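2-Keto-3-deoxy-(6-phospho-)gluconate aldolase (Thermoproteus tenax, PDB 2R91) is an aldolase of the dihydrodipicolinate synthetase family, built on a TIM-barrel fold. Local coordinates at residues L48-K53 with I80-Y85. Numbering follows the deposited sequence.
Sequences LSLQEK and IALAKY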
# COMPACT_ATOMS: atom_id res chain seq x y z
N LEU A 48 11.38 14.92 -19.85
CA LEU A 48 11.65 15.76 -21.04
C LEU A 48 11.33 17.21 -20.75
O LEU A 48 10.29 17.50 -20.13
CB LEU A 48 10.82 15.30 -22.24
CG LEU A 48 10.97 13.82 -22.63
CD1 LEU A 48 10.05 13.52 -23.81
CD2 LEU A 48 12.42 13.52 -22.98
N SER A 49 12.18 18.14 -21.21
CA SER A 49 11.87 19.56 -21.03
C SER A 49 10.73 19.96 -21.97
O SER A 49 10.34 19.21 -22.88
CB SER A 49 13.08 20.44 -21.33
OG SER A 49 13.45 20.29 -22.66
N LEU A 50 10.18 21.15 -21.75
CA LEU A 50 9.16 21.63 -22.67
C LEU A 50 9.68 21.63 -24.12
O LEU A 50 8.98 21.18 -25.02
CB LEU A 50 8.64 23.01 -22.22
CG LEU A 50 7.88 23.85 -23.26
CD1 LEU A 50 6.59 23.13 -23.61
CD2 LEU A 50 7.60 25.25 -22.67
N GLN A 51 10.92 22.07 -24.36
CA GLN A 51 11.39 22.14 -25.73
C GLN A 51 11.57 20.77 -26.34
O GLN A 51 11.29 20.56 -27.53
CB GLN A 51 12.68 22.95 -25.82
CG GLN A 51 12.47 24.46 -25.52
CD GLN A 51 13.81 25.18 -25.42
OE1 GLN A 51 14.74 24.91 -26.19
NE2 GLN A 51 13.90 26.11 -24.50
N GLU A 52 12.03 19.82 -25.53
CA GLU A 52 12.13 18.43 -25.99
C GLU A 52 10.75 17.88 -26.37
O GLU A 52 10.61 17.22 -27.38
CB GLU A 52 12.84 17.59 -24.91
CG GLU A 52 14.35 17.85 -24.88
CD GLU A 52 15.07 17.35 -23.62
OE1 GLU A 52 14.43 17.00 -22.60
OE2 GLU A 52 16.32 17.33 -23.65
N LYS A 53 9.72 18.20 -25.60
CA LYS A 53 8.37 17.76 -25.95
C LYS A 53 7.85 18.43 -27.22
O LYS A 53 7.08 17.83 -28.00
CB LYS A 53 7.40 18.01 -24.80
CG LYS A 53 7.68 17.16 -23.51
CD LYS A 53 6.44 17.19 -22.61
CE LYS A 53 6.65 16.28 -21.35
NZ LYS A 53 7.33 17.04 -20.25
N ILE A 80 -0.12 24.03 -20.49
CA ILE A 80 -0.97 24.86 -21.36
C ILE A 80 -0.27 25.27 -22.66
O ILE A 80 -0.83 25.16 -23.74
CB ILE A 80 -1.43 26.12 -20.60
CG1 ILE A 80 -2.44 25.73 -19.50
CG2 ILE A 80 -2.04 27.14 -21.55
CD1 ILE A 80 -2.51 26.77 -18.41
N ALA A 81 0.95 25.76 -22.55
CA ALA A 81 1.69 26.18 -23.74
C ALA A 81 1.88 25.02 -24.72
O ALA A 81 1.74 25.18 -25.93
CB ALA A 81 3.04 26.76 -23.34
N LEU A 82 2.26 23.84 -24.21
CA LEU A 82 2.51 22.72 -25.10
C LEU A 82 1.19 22.22 -25.68
O LEU A 82 1.13 21.80 -26.83
CB LEU A 82 3.22 21.57 -24.36
CG LEU A 82 3.47 20.32 -25.19
CD1 LEU A 82 4.46 20.64 -26.31
CD2 LEU A 82 3.99 19.11 -24.34
N ALA A 83 0.14 22.23 -24.90
CA ALA A 83 -1.16 21.80 -25.46
C ALA A 83 -1.55 22.66 -26.67
O ALA A 83 -2.02 22.14 -27.70
CB ALA A 83 -2.26 21.86 -24.39
N LYS A 84 -1.35 23.98 -26.56
CA LYS A 84 -1.67 24.85 -27.71
C LYS A 84 -0.76 24.54 -28.89
O LYS A 84 -1.21 24.49 -30.03
CB LYS A 84 -1.56 26.34 -27.31
CG LYS A 84 -2.48 26.79 -26.20
CD LYS A 84 -2.26 28.28 -25.88
CE LYS A 84 -3.11 28.75 -24.72
NZ LYS A 84 -2.52 29.93 -23.87
N TYR A 85 0.53 24.32 -28.62
CA TYR A 85 1.49 23.95 -29.66
C TYR A 85 1.11 22.66 -30.38
O TYR A 85 1.11 22.58 -31.63
CB TYR A 85 2.90 23.80 -29.06
CG TYR A 85 3.98 23.62 -30.10
CD1 TYR A 85 4.37 24.70 -30.92
CD2 TYR A 85 4.60 22.38 -30.30
CE1 TYR A 85 5.33 24.56 -31.88
CE2 TYR A 85 5.59 22.24 -31.26
CZ TYR A 85 5.95 23.35 -32.05
OH TYR A 85 6.91 23.25 -33.00
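L82 projects from helix 76-88 and lies against the start of helix 50-63, with its CB on L50 and its tip on K53. It gives up the most surface here. Its CD2 rests against the aliphatic part of K53, 3.6 Å from K53 CD, and lies close to K53 CB. The lysine chain runs roughly perpendicular to that of L82. Nearer the backbone of L82, L50 CD1 packs on L82 CB at 3.8 Å. The two leucine side chains run antiparallel. L50 gets there because its CG lies anti to the backbone N (chi1 162°), which carries the branch toward the neighbouring helix.

No hydrogen bond joins the two segments; the contact is apolar. From its side chain K53 supplies CB and CD; its carbonyl group also lies near L82 CD1. The lysine chain bends at the last torsion (chi4 86°) and takes the ammonium group to L48 O, with NZ 3.0 Å from that oxygen. Weak hydrogen bonds to the carbonyl oxygens of G45 and A72 add to the grip on NZ.

A capping box starts the helix: E52 N donates to S49 OG (3.2 Å), and S49 N to E52 OE1 (2.9 Å).

The contact joins two successive outer helices of the TIM barrel, with strand 67-70 between them in sequence. L82 also touches M54 and T57 of helix 50-63, and V71 just after that strand.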